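Long-range contact in thioredoxin domain-containing protein (Aeropyrum pernix, PDB 3HA9), which is of unknown function but has a thioredoxin-like fold and may act as an oxidoreductase with antioxidant activity: residues S70-L82 with S112-E124. Sequence-based numbering, arbitrary orientation.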
ATOM      1  N   SER A  70       6.350  -4.014   7.909  1.00 14.78           N
ATOM      2  CA  SER A  70       5.558  -2.808   8.159  1.00 14.46           C
ATOM      3  C   SER A  70       4.434  -2.748   7.154  1.00 13.71           C
ATOM      4  O   SER A  70       4.695  -2.705   5.957  1.00 14.72           O
ATOM      5  CB  SER A  70       6.416  -1.547   8.049  1.00 14.44           C
ATOM      6  OG  SER A  70       7.360  -1.472   9.119  1.00 16.26           O
ATOM      7  N   VAL A  71       3.196  -2.762   7.637  1.00 12.75           N
ATOM      8  CA  VAL A  71       2.019  -2.607   6.773  1.00 12.23           C
ATOM      9  C   VAL A  71       1.636  -1.133   6.644  1.00 11.89           C
ATOM     10  O   VAL A  71       1.520  -0.396   7.654  1.00 11.83           O
ATOM     11  CB  VAL A  71       0.797  -3.427   7.306  1.00 12.45           C
ATOM     12  CG1 VAL A  71      -0.490  -3.082   6.520  1.00 12.91           C
ATOM     13  CG2 VAL A  71       1.107  -4.930   7.263  1.00 13.15           C
ATOM     14  N   ILE A  72       1.451  -0.695   5.404  1.00 10.96           N
ATOM     15  CA  ILE A  72       0.911   0.633   5.139  1.00 10.82           C
ATOM     16  C   ILE A  72      -0.478   0.445   4.508  1.00 10.88           C
ATOM     17  O   ILE A  72      -0.576  -0.070   3.390  1.00 10.68           O
ATOM     18  CB  ILE A  72       1.837   1.473   4.237  1.00 11.12           C
ATOM     19  CG1 ILE A  72       3.268   1.502   4.837  1.00 12.46           C
ATOM     20  CG2 ILE A  72       1.244   2.863   4.032  1.00 11.49           C
ATOM     21  CD1 ILE A  72       4.299   2.322   4.067  1.00 16.62           C
ATOM     22  N   ALA A  73      -1.531   0.811   5.249  1.00 10.68           N
ATOM     23  CA  ALA A  73      -2.910   0.703   4.757  1.00 10.42           C
ATOM     24  C   ALA A  73      -3.216   1.939   3.950  1.00 10.11           C
ATOM     25  O   ALA A  73      -3.146   3.047   4.474  1.00 10.24           O
ATOM     26  CB  ALA A  73      -3.907   0.549   5.910  1.00 10.88           C
ATOM     27  N   ILE A  74      -3.536   1.750   2.666  1.00  9.48           N
ATOM     28  CA  ILE A  74      -3.720   2.877   1.746  1.00  9.23           C
ATOM     29  C   ILE A  74      -5.165   2.844   1.290  1.00  9.60           C
ATOM     30  O   ILE A  74      -5.522   2.011   0.462  1.00  9.63           O
ATOM     31  CB  ILE A  74      -2.791   2.816   0.510  1.00  9.35           C
ATOM     32  CG1 ILE A  74      -1.330   2.853   0.938  1.00  8.58           C
ATOM     33  CG2 ILE A  74      -3.112   4.007  -0.447  1.00  9.18           C
ATOM     34  CD1 ILE A  74      -0.301   2.566  -0.195  1.00 10.71           C
ATOM     35  N   ASP A  75      -5.987   3.746   1.827  1.00  9.57           N
ATOM     36  CA  ASP A  75      -7.388   3.797   1.423  1.00  9.45           C
ATOM     37  C   ASP A  75      -7.434   4.778   0.276  1.00  9.70           C
ATOM     38  O   ASP A  75      -7.181   5.974   0.473  1.00 10.25           O
ATOM     39  CB  ASP A  75      -8.271   4.273   2.595  1.00  9.51           C
ATOM     40  CG  ASP A  75      -9.767   4.233   2.274  1.00  9.29           C
ATOM     41  OD1 ASP A  75     -10.142   4.261   1.087  1.00  9.78           O
ATOM     42  OD2 ASP A  75     -10.575   4.170   3.233  1.00 10.51           O
ATOM     43  N   PHE A  76      -7.736   4.272  -0.923  1.00  9.60           N
ATOM     44  CA  PHE A  76      -7.767   5.130  -2.099  1.00  9.81           C
ATOM     45  C   PHE A  76      -9.185   5.488  -2.504  1.00 10.75           C
ATOM     46  O   PHE A  76      -9.401   6.084  -3.573  1.00 11.07           O
ATOM     47  CB  PHE A  76      -6.948   4.519  -3.272  1.00 10.00           C
ATOM     48  CG  PHE A  76      -7.541   3.265  -3.888  1.00  9.10           C
ATOM     49  CD1 PHE A  76      -8.393   3.343  -5.000  1.00  9.07           C
ATOM     50  CD2 PHE A  76      -7.178   2.012  -3.409  1.00  9.82           C
ATOM     51  CE1 PHE A  76      -8.892   2.186  -5.612  1.00 11.35           C
ATOM     52  CE2 PHE A  76      -7.669   0.846  -4.006  1.00  9.60           C
ATOM     53  CZ  PHE A  76      -8.522   0.939  -5.118  1.00  9.50           C
ATOM     54  N   TRP A  77     -10.162   5.143  -1.655  1.00 10.21           N
ATOM     55  CA  TRP A  77     -11.556   5.398  -2.000  1.00 10.19           C
ATOM     56  C   TRP A  77     -11.923   6.832  -1.579  1.00 10.11           C
ATOM     57  O   TRP A  77     -12.699   7.062  -0.653  1.00 10.37           O
ATOM     58  CB  TRP A  77     -12.480   4.323  -1.399  1.00  9.41           C
ATOM     59  CG  TRP A  77     -13.795   4.268  -2.133  1.00 10.25           C
ATOM     60  CD1 TRP A  77     -14.973   4.819  -1.741  1.00  8.66           C
ATOM     61  CD2 TRP A  77     -14.026   3.676  -3.410  1.00  9.44           C
ATOM     62  NE1 TRP A  77     -15.946   4.577  -2.685  1.00 11.29           N
ATOM     63  CE2 TRP A  77     -15.388   3.872  -3.718  1.00 10.93           C
ATOM     64  CE3 TRP A  77     -13.219   2.964  -4.312  1.00  9.47           C
ATOM     65  CZ2 TRP A  77     -15.958   3.417  -4.906  1.00 11.20           C
ATOM     66  CZ3 TRP A  77     -13.798   2.498  -5.501  1.00 10.28           C
ATOM     67  CH2 TRP A  77     -15.160   2.730  -5.776  1.00  9.79           C
ATOM     68  N   THR A  78     -11.315   7.792  -2.276  1.00 10.19           N
ATOM     69  CA  THR A  78     -11.429   9.203  -1.949  1.00 10.72           C
ATOM     70  C   THR A  78     -12.062   9.969  -3.104  1.00 11.50           C
ATOM     71  O   THR A  78     -12.043   9.502  -4.247  1.00 11.08           O
ATOM     72  CB  THR A  78     -10.025   9.831  -1.732  1.00 10.55           C
ATOM     73  OG1 THR A  78      -9.247   9.700  -2.937  1.00 11.53           O
ATOM     74  CG2 THR A  78      -9.298   9.159  -0.571  1.00  9.74           C
ATOM     75  N   ALA A  79     -12.597  11.156  -2.808  1.00 11.94           N
ATOM     76  CA  ALA A  79     -13.260  11.951  -3.847  1.00 11.77           C
ATOM     77  C   ALA A  79     -12.340  12.185  -5.044  1.00 12.56           C
ATOM     78  O   ALA A  79     -12.777  12.096  -6.197  1.00 12.52           O
ATOM     79  CB  ALA A  79     -13.753  13.272  -3.273  1.00 12.63           C
ATOM     80  N   GLU A  80     -11.073  12.483  -4.768  1.00 12.04           N
ATOM     81  CA  GLU A  80     -10.125  12.813  -5.829  1.00 12.61           C
ATOM     82  C   GLU A  80      -9.855  11.597  -6.717  1.00 12.48           C
ATOM     83  O   GLU A  80      -9.812  11.705  -7.955  1.00 12.47           O
ATOM     84  CB  GLU A  80      -8.810  13.345  -5.233  1.00 12.72           C
ATOM     85  CG  GLU A  80      -8.897  14.728  -4.606  1.00 15.31           C
ATOM     86  CD  GLU A  80      -9.569  14.754  -3.215  1.00 20.17           C
ATOM     87  OE1 GLU A  80      -9.719  13.697  -2.540  1.00 20.10           O
ATOM     88  OE2 GLU A  80      -9.958  15.866  -2.796  1.00 22.50           O
ATOM     89  N   ALA A  81      -9.636  10.446  -6.089  1.00 11.81           N
ATOM     90  CA  ALA A  81      -9.360   9.222  -6.834  1.00 12.29           C
ATOM     91  C   ALA A  81     -10.576   8.800  -7.660  1.00 12.99           C
ATOM     92  O   ALA A  81     -10.426   8.408  -8.823  1.00 13.10           O
ATOM     93  CB  ALA A  81      -8.939   8.095  -5.872  1.00 11.51           C
ATOM     94  N   LEU A  82     -11.768   8.889  -7.062  1.00 13.09           N
ATOM     95  CA  LEU A  82     -13.004   8.450  -7.723  1.00 13.89           C
ATOM     96  C   LEU A  82     -13.291   9.307  -8.949  1.00 14.43           C
ATOM     97  O   LEU A  82     -13.699   8.794  -9.990  1.00 14.38           O
ATOM     98  CB  LEU A  82     -14.199   8.493  -6.748  1.00 14.14           C
ATOM     99  CG  LEU A  82     -14.077   7.569  -5.525  1.00 15.79           C
ATOM    100  CD1 LEU A  82     -15.420   7.451  -4.731  1.00 15.56           C
ATOM    101  CD2 LEU A  82     -13.507   6.202  -5.869  1.00 15.00           C
ATOM    102  N   SER A 112      -0.430  -0.612  15.075  1.00 18.89           N
ATOM    103  CA  SER A 112       0.906  -0.233  14.653  1.00 19.54           C
ATOM    104  C   SER A 112       0.992   0.216  13.180  1.00 19.21           C
ATOM    105  O   SER A 112       1.990   0.814  12.779  1.00 19.98           O
ATOM    106  CB  SER A 112       1.908  -1.370  14.912  1.00 19.82           C
ATOM    107  OG  SER A 112       1.787  -2.399  13.943  1.00 21.10           O
ATOM    108  N   TRP A 113      -0.031  -0.068  12.375  1.00 18.74           N
ATOM    109  CA  TRP A 113       0.032   0.229  10.932  1.00 17.71           C
ATOM    110  C   TRP A 113      -0.005   1.705  10.606  1.00 17.29           C
ATOM    111  O   TRP A 113      -0.688   2.476  11.258  1.00 18.40           O
ATOM    112  CB  TRP A 113      -1.122  -0.436  10.188  1.00 17.36           C
ATOM    113  CG  TRP A 113      -1.143  -1.899  10.253  1.00 16.57           C
ATOM    114  CD1 TRP A 113      -0.153  -2.725  10.727  1.00 17.70           C
ATOM    115  CD2 TRP A 113      -2.187  -2.750   9.798  1.00 16.16           C
ATOM    116  NE1 TRP A 113      -0.532  -4.036  10.603  1.00 16.25           N
ATOM    117  CE2 TRP A 113      -1.774  -4.084  10.030  1.00 16.97           C
ATOM    118  CE3 TRP A 113      -3.450  -2.519   9.214  1.00 16.15           C
ATOM    119  CZ2 TRP A 113      -2.568  -5.177   9.713  1.00 16.05           C
ATOM    120  CZ3 TRP A 113      -4.245  -3.622   8.893  1.00 14.98           C
ATOM    121  CH2 TRP A 113      -3.798  -4.930   9.139  1.00 16.91           C
ATOM    122  N   ILE A 114       0.695   2.092   9.544  1.00 15.10           N
ATOM    123  CA  ILE A 114       0.604   3.451   9.023  1.00 14.40           C
ATOM    124  C   ILE A 114      -0.672   3.516   8.181  1.00 13.44           C
ATOM    125  O   ILE A 114      -0.951   2.594   7.437  1.00 13.76           O
ATOM    126  CB  ILE A 114       1.868   3.765   8.171  1.00 13.16           C
ATOM    127  CG1 ILE A 114       3.140   3.604   9.024  1.00 15.21           C
ATOM    128  CG2 ILE A 114       1.796   5.162   7.519  1.00 15.52           C
ATOM    129  CD1 ILE A 114       4.439   3.688   8.222  1.00 13.63           C
ATOM    130  N   MET A 115      -1.446   4.586   8.313  1.00 13.69           N
ATOM    131  CA  MET A 115      -2.679   4.749   7.534  1.00 13.61           C
ATOM    132  C   MET A 115      -2.497   5.924   6.557  1.00 13.16           C
ATOM    133  O   MET A 115      -2.042   7.009   6.925  1.00 12.95           O
ATOM    134  CB  MET A 115      -3.909   4.960   8.442  1.00 12.75           C
ATOM    135  CG  MET A 115      -4.448   3.675   9.178  1.00 14.51           C
ATOM    136  SD  MET A 115      -5.750   4.089  10.378  1.00 13.23           S
ATOM    137  CE  MET A 115      -4.813   4.629  11.782  1.00 19.19           C
ATOM    138  N   VAL A 116      -2.842   5.694   5.296  1.00 12.66           N
ATOM    139  CA  VAL A 116      -2.622   6.672   4.234  1.00 12.73           C
ATOM    140  C   VAL A 116      -3.906   6.746   3.430  1.00 12.28           C
ATOM    141  O   VAL A 116      -4.556   5.731   3.240  1.00 13.19           O
ATOM    142  CB  VAL A 116      -1.448   6.204   3.300  1.00 11.97           C
ATOM    143  CG1 VAL A 116      -1.406   6.955   2.001  1.00 13.66           C
ATOM    144  CG2 VAL A 116      -0.102   6.355   4.021  1.00 11.79           C
ATOM    145  N   MET A 117      -4.294   7.939   2.996  1.00 12.35           N
ATOM    146  CA  MET A 117      -5.390   8.047   2.033  1.00 12.52           C
ATOM    147  C   MET A 117      -4.793   8.559   0.724  1.00 13.44           C
ATOM    148  O   MET A 117      -3.949   9.480   0.734  1.00 15.04           O
ATOM    149  CB  MET A 117      -6.534   8.929   2.569  1.00 12.38           C
ATOM    150  CG  MET A 117      -7.228   8.409   3.867  1.00 12.98           C
ATOM    151  SD  MET A 117      -8.885   9.100   4.240  1.00  6.92           S
ATOM    152  CE  MET A 117      -9.901   7.888   3.377  1.00 13.93           C
ATOM    153  N   ASP A 118      -5.155   7.920  -0.388  1.00 12.74           N
ATOM    154  CA  ASP A 118      -4.569   8.247  -1.694  1.00 12.24           C
ATOM    155  C   ASP A 118      -5.560   8.993  -2.552  1.00 12.81           C
ATOM    156  O   ASP A 118      -6.751   8.699  -2.540  1.00 13.54           O
ATOM    157  CB  ASP A 118      -4.158   6.956  -2.408  1.00 12.01           C
ATOM    158  CG  ASP A 118      -3.559   7.197  -3.793  1.00 11.39           C
ATOM    159  OD1 ASP A 118      -2.646   8.026  -3.917  1.00 11.86           O
ATOM    160  OD2 ASP A 118      -3.969   6.484  -4.742  1.00 11.24           O
ATOM    161  N   ASP A 119      -5.038   9.931  -3.335  1.00 11.88           N
ATOM    162  CA  ASP A 119      -5.849  10.715  -4.255  1.00 11.44           C
ATOM    163  C   ASP A 119      -5.882  10.125  -5.672  1.00 10.74           C
ATOM    164  O   ASP A 119      -6.319  10.798  -6.603  1.00 10.07           O
ATOM    165  CB  ASP A 119      -5.347  12.169  -4.280  1.00 11.44           C
ATOM    166  CG  ASP A 119      -3.929  12.304  -4.840  1.00 13.79           C
ATOM    167  OD1 ASP A 119      -3.298  11.300  -5.194  1.00 11.69           O
ATOM    168  OD2 ASP A 119      -3.434  13.447  -4.921  1.00 14.80           O
ATOM    169  N   GLY A 120      -5.436   8.879  -5.834  1.00 10.20           N
ATOM    170  CA  GLY A 120      -5.326   8.254  -7.160  1.00 10.54           C
ATOM    171  C   GLY A 120      -3.891   8.217  -7.675  1.00 10.92           C
ATOM    172  O   GLY A 120      -3.580   7.430  -8.570  1.00 10.68           O
ATOM    173  N   SER A 121      -3.017   9.079  -7.123  1.00 11.30           N
ATOM    174  CA  SER A 121      -1.576   9.085  -7.486  1.00 11.57           C
ATOM    175  C   SER A 121      -0.879   7.748  -7.303  1.00 10.37           C
ATOM    176  O   SER A 121      -0.107   7.306  -8.172  1.00  9.82           O
ATOM    177  CB  SER A 121      -0.794  10.130  -6.651  1.00 11.31           C
ATOM    178  OG  SER A 121      -1.257  11.432  -6.938  1.00 16.65           O
ATOM    179  N   LEU A 122      -1.130   7.109  -6.164  1.00 10.39           N
ATOM    180  CA  LEU A 122      -0.434   5.857  -5.858  1.00  9.70           C
ATOM    181  C   LEU A 122      -1.093   4.712  -6.615  1.00 10.12           C
ATOM    182  O   LEU A 122      -0.422   3.749  -7.005  1.00  9.86           O
ATOM    183  CB  LEU A 122      -0.401   5.580  -4.356  1.00 10.62           C
ATOM    184  CG  LEU A 122       0.456   6.583  -3.581  1.00 10.63           C
ATOM    185  CD1 LEU A 122       0.107   6.494  -2.090  1.00 11.57           C
ATOM    186  CD2 LEU A 122       1.969   6.372  -3.828  1.00 12.28           C
ATOM    187  N   VAL A 123      -2.407   4.833  -6.828  1.00 10.19           N
ATOM    188  CA  VAL A 123      -3.121   3.867  -7.678  1.00 10.34           C
ATOM    189  C   VAL A 123      -2.476   3.819  -9.062  1.00  9.71           C
ATOM    190  O   VAL A 123      -2.209   2.736  -9.615  1.00  9.37           O
ATOM    191  CB  VAL A 123      -4.624   4.194  -7.745  1.00 10.50           C
ATOM    192  CG1 VAL A 123      -5.295   3.414  -8.896  1.00 10.97           C
ATOM    193  CG2 VAL A 123      -5.276   3.836  -6.422  1.00 11.49           C
ATOM    194  N   GLU A 124      -2.204   4.989  -9.621  1.00  9.37           N
ATOM    195  CA  GLU A 124      -1.551   5.078 -10.916  1.00  9.66           C
ATOM    196  C   GLU A 124      -0.112   4.580 -10.841  1.00  9.31           C
ATOM    197  O   GLU A 124       0.331   3.798 -11.698  1.00  9.78           O
ATOM    198  CB  GLU A 124      -1.594   6.527 -11.406  1.00 10.06           C
ATOM    199  CG  GLU A 124      -0.892   6.767 -12.754  1.00 13.01           C
ATOM    200  CD  GLU A 124      -0.891   8.236 -13.169  1.00 18.63           C
ATOM    201  OE1 GLU A 124      -1.800   8.984 -12.753  1.00 22.81           O
ATOM    202  OE2 GLU A 124       0.009   8.649 -13.930  1.00 21.56           O
TER
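Ile-114 N donates to Val-71 O, the first of five backbone hydrogen bonds that join strands 70-75 and 114-117 in parallel and end with Asp-118 N to Asp-75 O. The last bond reaches its acceptor off-axis: Asp-118 N sits above the carbonyl plane of Asp-75, 2.9 Å from Asp-75 O. Beside the first rung, Val-71 packs over one face of the Trp-113 indole, its CB 3.6 Å from the centroid of the five-membered ring, a CH-pi contact; CG1, anti to the backbone N (chi1 171°), reaches over the middle of the ring system. On one sheet face Ile-72 CG2 meets Val-116 CG2 at 3.7 Å, and Ile-74 CG2 touches Asp-118 CB. On the other, Met-117 bends at its thioether to lay CE beside the Asp-75 carboxylate. This pairing makes 114-117 an edge strand of the chain's mixed sheet, next to 69-75, in a thioredoxin-like fold. Helix 98-108 lies on the Ala-73 and Met-117 face, with Phe-101 touching both. Past the strand ends, Val-123 CG2 stands over one face of the Phe-76 ring, 3.4 Å from Phe-76 CG and offset toward the rim. Thr-78 OG1 donates to Asp-118 O at 2.7 Å and, as N-cap of helix 79-85, accepts from Ala-81 N. Replacing Thr-78 by a valine would probably leave Asp-118 O without this donor and Ala-81 N without its cap. The side chain of Asp-118 turns to the start of helix 121-125, OD1 taking Leu-122 N and OD2 Val-123 N. Gly-120, with positive phi (103°), lets the chain turn close against Ala-81, whose CB lies 3.6 Å from Gly-120 N. Farther out, Trp-113 NE1 is hydrogen-bonded to Thr-63 OG1 of helix 52-65.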